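PDB 2GX8: NIF3-related protein from Bacillus cereus, which is of unknown function but binds zinc ions in a conserved dimetal site and carries a probable regulatory domain. Local coordinates for residues Ile57-Lys62 with Cys116-Ala122; Val67-Val73 with Val88-His93; Gly296-Lys302 with Leu350-Pro355; Gly315-Ile321 with Tyr332-Tyr338. All coordinates share one frame; numbering follows the deposited sequence.

Overall arrangement
Along the chain, contact 1 encloses contact 2, and later contact 3 encloses contact 4. Contacts 1 and 2, with centres about 13 Å apart, touch through strand 88-91 and lie at the five-stranded sheet that includes strands 54-56, 122-125, 88-91 and 66-70. Contacts 3 and 4, about 10 Å apart between centres, share a second sheet in which strands 351-354 and 331-335 are neighbours. The two zinc ions lie between these halves: contact 2 supplies H92 and H93, and contact 4 approaches from the opposite half, its nearest atoms about 6 Å from contact 2. Contacts 2, 3 and 4 also meet the third subunit, so the metal centre lies close to a subunit interface.

Contact 1: Ile57-Lys62 with Cys116-Ala122; sequences IGALNK and CIKNDIA
The CG2 methyl of I57 packs against the end of helix 108-118, 4.0 Å from C116 CB and 4.1 Å from I117 CG1. With CG1 set beside the backbone N (chi1 -83°), this second branch is the one that faces the helix, and the beta-branched side chain suits a buried corner where the chain leaves strand 54-56. The backbones come closer still: I57 O meets A122 CA at 3.1 Å in a CA-H...O contact; no conventional hydrogen bond joins the two segments. G58 follows with a phi of 103°, easily adopted by a residue without a side chain, and its CA passes 4.5 Å from A122 CA. The small A122 methyl packs against the turning chain, A122 CB 3.7 Å from A59 O. Helix 108-118 ends in a Schellman motif, in which I121 N bonds to C116 O at 2.8 Å and D120 N bonds to I117 O, while D120 takes the positive phi of the C-prime position. This reversal delivers A122 into strand 122-125, in the interior of the sheet, and strand 54-56 flanks it as an antiparallel neighbour. K62 forms the polar boundary: its long chain runs back toward the other segment, K62 CE 3.7 Å from D120 O, and bends at chi4 so that NZ donates to A59 O at 3.1 Å and also to N87 O. The loose, solvent side is D120, whose exposed carboxylate turns away to another chain, OD1 forming a salt bridge with K118 of the second subunit.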
# COMPACT_ATOMS: atom_id res chain seq x y z
N ILE C 57 11.07 -26.11 -12.89
CA ILE C 57 10.93 -27.44 -12.30
C ILE C 57 12.08 -28.31 -12.70
O ILE C 57 12.41 -28.40 -13.87
CB ILE C 57 9.56 -28.05 -12.69
CG1 ILE C 57 8.51 -27.53 -11.73
CG2 ILE C 57 9.51 -29.56 -12.58
CD1 ILE C 57 7.12 -27.80 -12.19
N GLY C 58 12.73 -28.93 -11.71
CA GLY C 58 13.83 -29.85 -12.01
C GLY C 58 15.20 -29.29 -11.78
O GLY C 58 15.38 -28.40 -10.95
N ALA C 59 16.17 -29.85 -12.53
CA ALA C 59 17.61 -29.51 -12.48
C ALA C 59 18.19 -29.58 -13.89
O ALA C 59 17.69 -30.31 -14.74
CB ALA C 59 18.33 -30.49 -11.62
N LEU C 60 19.26 -28.83 -14.15
CA LEU C 60 19.87 -28.84 -15.49
C LEU C 60 21.24 -29.52 -15.51
O LEU C 60 21.83 -29.70 -16.58
CB LEU C 60 20.00 -27.42 -16.03
CG LEU C 60 18.71 -26.64 -16.19
CD1 LEU C 60 19.03 -25.17 -16.27
CD2 LEU C 60 17.88 -27.12 -17.39
N ASN C 61 21.75 -29.91 -14.35
CA ASN C 61 23.07 -30.55 -14.28
C ASN C 61 23.04 -32.05 -14.56
O ASN C 61 23.46 -32.88 -13.68
CB ASN C 61 23.75 -30.24 -12.93
CG ASN C 61 22.84 -30.51 -11.73
OD1 ASN C 61 21.71 -30.98 -11.87
ND2 ASN C 61 23.34 -30.20 -10.54
N LYS C 62 22.57 -32.39 -15.81
CA LYS C 62 22.36 -33.79 -16.17
C LYS C 62 22.46 -33.89 -17.70
O LYS C 62 22.18 -32.92 -18.37
CB LYS C 62 20.97 -34.22 -15.66
CG LYS C 62 19.77 -33.44 -16.31
CD LYS C 62 18.46 -33.57 -15.53
CE LYS C 62 17.19 -33.24 -16.39
NZ LYS C 62 17.32 -32.03 -17.28
N CYS C 116 6.01 -34.29 -14.53
CA CYS C 116 7.35 -33.71 -14.77
C CYS C 116 8.34 -34.15 -13.72
O CYS C 116 9.47 -34.56 -14.04
CB CYS C 116 7.31 -32.18 -14.73
SG CYS C 116 6.41 -31.43 -16.06
N ILE C 117 7.95 -34.06 -12.46
CA ILE C 117 8.85 -34.49 -11.39
C ILE C 117 9.14 -35.98 -11.39
O ILE C 117 10.30 -36.37 -11.29
CB ILE C 117 8.38 -34.01 -10.00
CG1 ILE C 117 8.73 -32.53 -9.85
CG2 ILE C 117 9.08 -34.83 -8.89
CD1 ILE C 117 8.50 -31.98 -8.46
N LYS C 118 8.13 -36.83 -11.53
CA LYS C 118 8.34 -38.27 -11.55
C LYS C 118 9.20 -38.75 -12.71
O LYS C 118 9.88 -39.78 -12.63
CB LYS C 118 7.01 -39.03 -11.57
CG LYS C 118 6.28 -39.00 -10.26
CD LYS C 118 5.19 -40.01 -10.23
CE LYS C 118 4.41 -39.89 -8.93
NZ LYS C 118 3.43 -41.01 -8.77
N ASN C 119 9.18 -38.00 -13.80
CA ASN C 119 9.91 -38.37 -15.00
C ASN C 119 11.18 -37.58 -15.22
O ASN C 119 11.70 -37.58 -16.33
CB ASN C 119 8.98 -38.27 -16.20
CG ASN C 119 7.94 -39.36 -16.21
OD1 ASN C 119 8.25 -40.53 -16.50
ND2 ASN C 119 6.69 -39.00 -15.91
N ASP C 120 11.68 -36.93 -14.16
CA ASP C 120 12.92 -36.13 -14.23
C ASP C 120 12.93 -35.16 -15.42
O ASP C 120 13.95 -35.06 -16.12
CB ASP C 120 14.17 -37.04 -14.28
CG ASP C 120 14.33 -37.89 -13.03
OD1 ASP C 120 13.65 -37.59 -12.04
OD2 ASP C 120 15.17 -38.85 -13.01
N ILE C 121 11.81 -34.47 -15.66
CA ILE C 121 11.73 -33.52 -16.77
C ILE C 121 11.88 -32.10 -16.27
O ILE C 121 11.11 -31.67 -15.42
CB ILE C 121 10.42 -33.63 -17.53
CG1 ILE C 121 10.33 -35.00 -18.21
CG2 ILE C 121 10.31 -32.50 -18.60
CD1 ILE C 121 9.04 -35.17 -18.98
N ALA C 122 12.86 -31.38 -16.81
CA ALA C 122 13.12 -30.01 -16.43
C ALA C 122 12.21 -29.10 -17.24
O ALA C 122 11.97 -29.35 -18.42
CB ALA C 122 14.57 -29.67 -16.67

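Contact 2: Val67-Val73 with Val88-His93; sequences VLIALDV and VIIAHH. With ZN (zinc ion), chain M; ZN (zinc ion), chain L.
Strands 67-70 and 88-91 run parallel, their axes 4.6 Å apart and 22° from alignment; L68, I69 and A70 stand level with I89, I90 and A91, while the backbone of L68 bonds to V88 and I90, and that of A70 to I90 and H92. They are the two strands of a beta-alpha-beta unit whose crossover is helix 75-84. Branched aliphatic residues suit the buried strands: I69 CD1 lies 4.0 Å from I90 CB on one face, while on the other face small A70 and A91 let neighbours come close, V73 CG2 being only 3.4 Å from A91 CB, a tight contact. Further along, H93 N bonds to L71 O, and the consecutive histidines H92 and H93 reach the metal centre. L71, its CG anti to the backbone N (chi1 170°), sends CD1 over one face of the H93 imidazole in a CH-pi contact, 3.8 Å from the ring centroid, and the same methyl sits at the edge of the H92 ring. H92 NE2 binds one zinc ion at 2.2 Å in a site completed by D131 and E360, and its ND1 bonds to A126 O. H93 NE2 binds the other zinc ion together with H357 and E360, so E360 serves both metals. D72 is the second-shell residue that fixes the H93 ring, and its OD2 is held by T391 and by Y339 of the third subunit. D72 OD1, met on its syn side though 26° out of the carboxylate plane, lies nearly in the imidazole plane and accepts from H93 ND1 at 2.6 Å.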
# COMPACT_ATOMS: atom_id res chain seq x y z
N VAL C 67 15.62 -32.09 -26.49
CA VAL C 67 14.91 -30.94 -25.87
C VAL C 67 13.61 -30.66 -26.63
O VAL C 67 13.57 -30.84 -27.86
CB VAL C 67 15.80 -29.67 -25.90
CG1 VAL C 67 15.26 -28.58 -25.03
CG2 VAL C 67 17.25 -30.01 -25.44
N LEU C 68 12.56 -30.21 -25.92
CA LEU C 68 11.29 -29.88 -26.56
C LEU C 68 10.93 -28.39 -26.43
O LEU C 68 10.97 -27.83 -25.31
CB LEU C 68 10.15 -30.72 -25.96
CG LEU C 68 8.75 -30.67 -26.59
CD1 LEU C 68 8.76 -31.27 -27.99
CD2 LEU C 68 7.73 -31.40 -25.71
N ILE C 69 10.59 -27.76 -27.55
CA ILE C 69 10.16 -26.39 -27.49
C ILE C 69 8.62 -26.41 -27.45
O ILE C 69 7.98 -27.02 -28.33
CB ILE C 69 10.63 -25.55 -28.68
CG1 ILE C 69 12.12 -25.82 -28.99
CG2 ILE C 69 10.44 -24.09 -28.40
CD1 ILE C 69 13.02 -25.47 -27.83
N ALA C 70 8.05 -25.75 -26.45
CA ALA C 70 6.59 -25.69 -26.30
C ALA C 70 6.11 -24.27 -26.10
O ALA C 70 6.89 -23.40 -25.74
CB ALA C 70 6.14 -26.55 -25.09
N LEU C 71 4.81 -24.06 -26.32
CA LEU C 71 4.18 -22.79 -26.02
C LEU C 71 3.55 -22.96 -24.61
O LEU C 71 3.92 -22.26 -23.65
CB LEU C 71 3.16 -22.40 -27.10
CG LEU C 71 2.25 -21.20 -26.81
CD1 LEU C 71 3.06 -19.94 -26.68
CD2 LEU C 71 1.18 -21.00 -27.86
N ASP C 72 2.64 -23.92 -24.47
CA ASP C 72 1.97 -24.23 -23.22
C ASP C 72 2.43 -25.60 -22.76
O ASP C 72 2.50 -26.53 -23.59
CB ASP C 72 0.47 -24.29 -23.48
CG ASP C 72 -0.05 -22.99 -24.03
OD1 ASP C 72 0.22 -21.98 -23.36
OD2 ASP C 72 -0.73 -22.97 -25.11
N VAL C 73 2.76 -25.75 -21.47
CA VAL C 73 3.11 -27.06 -20.97
C VAL C 73 1.87 -27.73 -20.42
O VAL C 73 1.57 -27.61 -19.25
CB VAL C 73 4.20 -27.04 -19.88
CG1 VAL C 73 4.54 -28.46 -19.47
CG2 VAL C 73 5.44 -26.31 -20.37
N VAL C 88 14.11 -31.92 -20.95
CA VAL C 88 14.06 -30.47 -20.80
C VAL C 88 13.06 -29.92 -21.78
O VAL C 88 13.17 -30.15 -23.00
CB VAL C 88 15.38 -29.71 -21.11
CG1 VAL C 88 15.15 -28.20 -21.01
CG2 VAL C 88 16.55 -30.13 -20.17
N ILE C 89 12.08 -29.17 -21.25
CA ILE C 89 11.12 -28.49 -22.09
C ILE C 89 11.31 -26.97 -21.97
O ILE C 89 11.31 -26.41 -20.86
CB ILE C 89 9.65 -28.84 -21.69
CG1 ILE C 89 9.41 -30.36 -21.76
CG2 ILE C 89 8.72 -28.10 -22.56
CD1 ILE C 89 7.98 -30.83 -21.31
N ILE C 90 11.52 -26.30 -23.11
CA ILE C 90 11.61 -24.86 -23.10
C ILE C 90 10.26 -24.36 -23.53
O ILE C 90 9.84 -24.56 -24.67
CB ILE C 90 12.69 -24.32 -24.03
CG1 ILE C 90 14.05 -24.70 -23.50
CG2 ILE C 90 12.64 -22.79 -24.10
CD1 ILE C 90 15.15 -24.29 -24.41
N ALA C 91 9.57 -23.71 -22.60
CA ALA C 91 8.22 -23.23 -22.83
C ALA C 91 8.14 -21.73 -22.78
O ALA C 91 8.84 -21.11 -21.98
CB ALA C 91 7.30 -23.80 -21.79
N HIS C 92 7.23 -21.16 -23.58
CA HIS C 92 7.04 -19.75 -23.67
C HIS C 92 6.20 -19.22 -22.53
O HIS C 92 6.53 -18.17 -21.97
CB HIS C 92 6.35 -19.42 -25.00
CG HIS C 92 6.17 -17.97 -25.25
ND1 HIS C 92 7.19 -17.05 -25.09
CD2 HIS C 92 5.11 -17.27 -25.71
CE1 HIS C 92 6.75 -15.85 -25.40
NE2 HIS C 92 5.49 -15.95 -25.79
N HIS C 93 5.09 -19.91 -22.23
CA HIS C 93 4.26 -19.50 -21.10
C HIS C 93 4.72 -20.31 -19.91
O HIS C 93 4.77 -21.53 -19.99
CB HIS C 93 2.79 -19.77 -21.33
CG HIS C 93 2.22 -19.04 -22.48
ND1 HIS C 93 1.27 -19.58 -23.30
CD2 HIS C 93 2.47 -17.80 -22.96
CE1 HIS C 93 0.91 -18.69 -24.21
NE2 HIS C 93 1.65 -17.61 -24.04
ZN ZN M . 4.25 -14.11 -25.62
ZN ZN L . 1.46 -15.38 -24.34
O HOH W 1 2.69 -23.34 -19.44

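Contact 3: Gly296-Lys302 with Leu350-Pro355; sequences GARVVGK and LNIVDP
Strands 298-300 and 351-354 lie antiparallel at 172°, R298 facing D354 and V300 facing I352 as hydrogen-bonded pairs, with V299 and V353 as the non-hydrogen-bonded pair between them. V300 N donates to I352 O at 2.8 Å, and I352 N returns a bond to V300 O. On the V300 face the side chains lie alongside each other, CB of V300 3.7 Å from CB of I352, and both are covered by helix 339-348; compact beta-branched residues suit this close pairing against the helix. V299 and V353 point to the opposite face, where helix 281-292 covers V299. Just past the strand, G301 has a backbone conformation that suits a residue with no side chain, and G301 CA lies 3.7 Å from N351 OD1. R298 and D354 share the V300 face. The arginine chain bends at chi3 (-65°), carrying NH2 to D354 OD2 at 2.7 Å, a salt bridge in which the nitrogen stands above the carboxylate plane and the two flat groups are turned 53° apart. A water also links R298 NE to D354 O. In addition, R298 makes a cation-pi contact with F394 of the third subunit, where an antiparallel strand of that chain extends the sheet. Because OD2 also accepts from M337 N, NH2 donates to M337 O and OD1 accepts from G356 N, this buried ion pair is partnered on several sides, which probably stabilises its charges and ties these two strands to the loop that carries M337.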
# COMPACT_ATOMS: atom_id res chain seq x y z
N GLY C 296 -10.62 -19.45 -37.48
CA GLY C 296 -11.46 -18.27 -37.34
C GLY C 296 -10.78 -17.11 -36.64
O GLY C 296 -9.76 -17.28 -36.00
N ALA C 297 -11.34 -15.91 -36.79
CA ALA C 297 -10.83 -14.72 -36.10
C ALA C 297 -12.00 -13.79 -35.77
O ALA C 297 -13.11 -13.99 -36.28
CB ALA C 297 -9.78 -13.97 -36.96
N ARG C 298 -11.78 -12.82 -34.88
CA ARG C 298 -12.77 -11.77 -34.60
C ARG C 298 -12.17 -10.49 -35.15
O ARG C 298 -10.95 -10.27 -35.05
CB ARG C 298 -13.04 -11.64 -33.09
CG ARG C 298 -13.58 -12.89 -32.48
CD ARG C 298 -13.87 -12.73 -30.99
NE ARG C 298 -12.65 -12.50 -30.26
CZ ARG C 298 -12.61 -11.99 -29.03
NH1 ARG C 298 -13.75 -11.64 -28.43
NH2 ARG C 298 -11.45 -11.79 -28.42
N VAL C 299 -13.01 -9.66 -35.75
CA VAL C 299 -12.57 -8.43 -36.34
C VAL C 299 -13.32 -7.21 -35.80
O VAL C 299 -14.54 -7.22 -35.70
CB VAL C 299 -12.77 -8.47 -37.88
CG1 VAL C 299 -12.40 -7.17 -38.50
CG2 VAL C 299 -11.95 -9.58 -38.51
N VAL C 300 -12.59 -6.15 -35.48
CA VAL C 300 -13.20 -4.92 -35.03
C VAL C 300 -13.00 -3.86 -36.11
O VAL C 300 -11.87 -3.57 -36.45
CB VAL C 300 -12.56 -4.39 -33.73
CG1 VAL C 300 -13.28 -3.12 -33.27
CG2 VAL C 300 -12.62 -5.43 -32.65
N GLY C 301 -14.09 -3.31 -36.64
CA GLY C 301 -14.01 -2.25 -37.66
C GLY C 301 -14.87 -2.56 -38.86
O GLY C 301 -15.42 -3.65 -38.96
N LYS C 302 -14.99 -1.61 -39.77
CA LYS C 302 -15.74 -1.85 -40.99
C LYS C 302 -14.89 -2.65 -41.97
O LYS C 302 -13.87 -2.18 -42.43
CB LYS C 302 -16.15 -0.50 -41.59
CG LYS C 302 -17.04 0.28 -40.63
CD LYS C 302 -17.02 1.78 -40.88
CE LYS C 302 -17.74 2.48 -39.72
NZ LYS C 302 -17.33 3.89 -39.54
N LEU C 350 -9.08 2.57 -34.72
CA LEU C 350 -8.18 1.45 -34.96
C LEU C 350 -8.91 0.13 -35.24
O LEU C 350 -9.75 -0.32 -34.44
CB LEU C 350 -7.27 1.24 -33.74
CG LEU C 350 -6.24 0.12 -33.80
CD1 LEU C 350 -5.11 0.46 -34.77
CD2 LEU C 350 -5.67 -0.11 -32.40
N ASN C 351 -8.60 -0.50 -36.37
CA ASN C 351 -9.17 -1.78 -36.68
C ASN C 351 -8.40 -2.86 -35.94
O ASN C 351 -7.25 -2.64 -35.55
CB ASN C 351 -9.10 -2.02 -38.16
CG ASN C 351 -9.93 -1.04 -38.94
OD1 ASN C 351 -10.87 -0.44 -38.41
ND2 ASN C 351 -9.60 -0.88 -40.19
N ILE C 352 -9.02 -4.01 -35.75
CA ILE C 352 -8.39 -5.08 -35.02
C ILE C 352 -8.75 -6.40 -35.64
O ILE C 352 -9.86 -6.58 -36.10
CB ILE C 352 -8.89 -5.12 -33.54
CG1 ILE C 352 -8.83 -3.72 -32.93
CG2 ILE C 352 -8.14 -6.19 -32.72
CD1 ILE C 352 -8.15 -3.65 -31.66
N VAL C 353 -7.77 -7.29 -35.71
CA VAL C 353 -8.04 -8.66 -36.07
C VAL C 353 -7.47 -9.47 -34.90
O VAL C 353 -6.33 -9.30 -34.56
CB VAL C 353 -7.37 -9.09 -37.34
CG1 VAL C 353 -7.67 -10.53 -37.56
CG2 VAL C 353 -7.88 -8.22 -38.57
N ASP C 354 -8.26 -10.36 -34.31
CA ASP C 354 -7.86 -11.17 -33.15
C ASP C 354 -7.88 -12.60 -33.63
O ASP C 354 -8.92 -13.24 -33.67
CB ASP C 354 -8.86 -10.99 -32.00
CG ASP C 354 -8.49 -11.75 -30.74
OD1 ASP C 354 -7.59 -12.61 -30.77
OD2 ASP C 354 -9.10 -11.48 -29.67
N PRO C 355 -6.71 -13.12 -33.99
CA PRO C 355 -6.64 -14.50 -34.43
C PRO C 355 -6.46 -15.44 -33.24
O PRO C 355 -6.40 -16.64 -33.43
CB PRO C 355 -5.39 -14.51 -35.29
CG PRO C 355 -4.49 -13.44 -34.69
CD PRO C 355 -5.38 -12.48 -33.95
O HOH W 2 -8.27 -18.36 -33.92
O HOH W 3 -10.62 -14.39 -31.34
O HOH W 4 -13.50 0.65 -39.26

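Contact 4: Gly315-Ile321 with Tyr332-Tyr338; sequences GDGNKYI and YVTGDMY
G317 O is gripped from two directions: Y332 OH donates to it at 2.7 Å, and Y320 N at 3.1 Å. The tyrosine bond lies in the carbonyl plane on a lone pair, and G317 O in turn sits at the ring edge of Y332, in its plane. Glycine suits this spot, for T334 OG1, itself bonded to L313 O, lies 3.2 Å from G317 CA, and Y332 OH is close by. N318 uses both ends of its amide as a clamp: OD1 accepts from Y338 N at 3.0 Å in a nearly straight bond, while ND2 donates to D336 O at 2.8 Å from above that carbonyl's plane. The clamp is set by an Asx turn, D316 OD2 accepting from N318 N. I321 CG2 rests at the ring edge of Y332, 3.9 Å from CE1. D336 is a second-shell residue, its OD2 bonding to H357 ND1, a zinc ligand. Just past the end of strand 306-313, which runs parallel to 331-335, G335 N donates to G315 O at 2.9 Å; helix 321-326 starts from the first segment, and helix 339-348 packs against N318 and I321.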
# COMPACT_ATOMS: atom_id res chain seq x y z
N GLY C 315 -0.03 -12.70 -28.27
CA GLY C 315 -0.40 -12.76 -26.84
C GLY C 315 -1.44 -11.71 -26.50
O GLY C 315 -2.15 -11.25 -27.40
N ASP C 316 -1.53 -11.34 -25.22
CA ASP C 316 -2.45 -10.30 -24.73
C ASP C 316 -1.89 -8.88 -25.02
O ASP C 316 -0.99 -8.39 -24.32
CB ASP C 316 -2.73 -10.46 -23.22
CG ASP C 316 -3.72 -9.40 -22.67
OD1 ASP C 316 -4.04 -9.42 -21.44
OD2 ASP C 316 -4.19 -8.55 -23.44
N GLY C 317 -2.44 -8.23 -26.05
CA GLY C 317 -2.01 -6.89 -26.39
C GLY C 317 -3.03 -5.77 -26.22
O GLY C 317 -2.93 -4.71 -26.85
N ASN C 318 -4.03 -6.02 -25.37
CA ASN C 318 -5.04 -5.06 -25.00
C ASN C 318 -4.46 -3.72 -24.55
O ASN C 318 -5.03 -2.66 -24.80
CB ASN C 318 -5.77 -5.62 -23.80
CG ASN C 318 -6.77 -6.68 -24.17
OD1 ASN C 318 -7.75 -6.41 -24.87
ND2 ASN C 318 -6.57 -7.89 -23.66
N LYS C 319 -3.32 -3.77 -23.88
CA LYS C 319 -2.68 -2.57 -23.35
C LYS C 319 -1.98 -1.65 -24.37
O LYS C 319 -1.61 -0.53 -24.03
CB LYS C 319 -1.73 -2.94 -22.21
CG LYS C 319 -2.46 -3.38 -20.95
CD LYS C 319 -1.55 -3.32 -19.72
CE LYS C 319 -2.37 -3.42 -18.41
NZ LYS C 319 -1.54 -3.16 -17.16
N TYR C 320 -1.85 -2.11 -25.61
CA TYR C 320 -1.11 -1.34 -26.63
C TYR C 320 -1.90 -0.80 -27.78
O TYR C 320 -1.34 -0.48 -28.82
CB TYR C 320 0.06 -2.16 -27.11
CG TYR C 320 0.90 -2.56 -25.93
CD1 TYR C 320 0.83 -3.83 -25.40
CD2 TYR C 320 1.69 -1.61 -25.28
CE1 TYR C 320 1.59 -4.19 -24.25
CE2 TYR C 320 2.43 -1.94 -24.15
CZ TYR C 320 2.38 -3.23 -23.64
OH TYR C 320 3.13 -3.55 -22.51
N ILE C 321 -3.20 -0.65 -27.60
CA ILE C 321 -4.01 -0.08 -28.66
C ILE C 321 -3.68 1.40 -28.91
O ILE C 321 -3.79 1.86 -30.05
CB ILE C 321 -5.54 -0.31 -28.43
CG1 ILE C 321 -6.04 0.47 -27.23
CG2 ILE C 321 -5.82 -1.82 -28.26
CD1 ILE C 321 -7.54 0.60 -27.16
N TYR C 332 -4.72 -3.64 -36.10
CA TYR C 332 -3.88 -4.21 -35.04
C TYR C 332 -4.20 -5.69 -34.85
O TYR C 332 -5.32 -6.04 -34.56
CB TYR C 332 -4.06 -3.37 -33.76
CG TYR C 332 -3.27 -3.79 -32.51
CD1 TYR C 332 -3.84 -3.64 -31.25
CD2 TYR C 332 -1.96 -4.32 -32.58
CE1 TYR C 332 -3.14 -3.98 -30.07
CE2 TYR C 332 -1.24 -4.69 -31.38
CZ TYR C 332 -1.85 -4.52 -30.14
OH TYR C 332 -1.21 -4.85 -28.94
N VAL C 333 -3.20 -6.56 -35.00
CA VAL C 333 -3.39 -8.00 -34.86
C VAL C 333 -2.85 -8.47 -33.52
O VAL C 333 -1.65 -8.54 -33.35
CB VAL C 333 -2.60 -8.77 -35.94
CG1 VAL C 333 -2.77 -10.27 -35.75
CG2 VAL C 333 -3.04 -8.36 -37.30
N THR C 334 -3.75 -8.84 -32.60
CA THR C 334 -3.35 -9.27 -31.25
C THR C 334 -4.40 -10.21 -30.64
O THR C 334 -5.53 -10.26 -31.13
CB THR C 334 -3.13 -8.03 -30.35
OG1 THR C 334 -2.48 -8.39 -29.12
CG2 THR C 334 -4.45 -7.29 -30.10
N GLY C 335 -4.05 -10.93 -29.58
CA GLY C 335 -4.99 -11.84 -28.94
C GLY C 335 -5.69 -11.28 -27.72
O GLY C 335 -5.38 -10.20 -27.22
N ASP C 336 -6.68 -12.03 -27.24
CA ASP C 336 -7.41 -11.72 -26.01
C ASP C 336 -8.11 -10.39 -25.96
O ASP C 336 -8.23 -9.80 -24.91
CB ASP C 336 -6.47 -11.87 -24.82
CG ASP C 336 -6.04 -13.29 -24.60
OD1 ASP C 336 -6.85 -14.20 -24.92
OD2 ASP C 336 -4.88 -13.50 -24.11
N MET C 337 -8.63 -9.94 -27.08
CA MET C 337 -9.27 -8.63 -27.12
C MET C 337 -10.51 -8.49 -26.20
O MET C 337 -11.52 -9.19 -26.40
CB MET C 337 -9.60 -8.29 -28.58
CG MET C 337 -9.82 -6.85 -28.81
SD MET C 337 -8.34 -5.89 -28.37
CE MET C 337 -9.20 -4.40 -28.23
N TYR C 338 -10.43 -7.60 -25.21
CA TYR C 338 -11.54 -7.36 -24.29
C TYR C 338 -12.60 -6.44 -24.88
O TYR C 338 -12.30 -5.48 -25.60
CB TYR C 338 -11.06 -6.80 -22.96
CG TYR C 338 -10.56 -7.87 -22.03
CD1 TYR C 338 -9.18 -8.04 -21.76
CD2 TYR C 338 -11.47 -8.76 -21.43
CE1 TYR C 338 -8.72 -9.08 -20.90
CE2 TYR C 338 -11.03 -9.80 -20.60
CZ TYR C 338 -9.67 -9.95 -20.34
OH TYR C 338 -9.30 -10.99 -19.51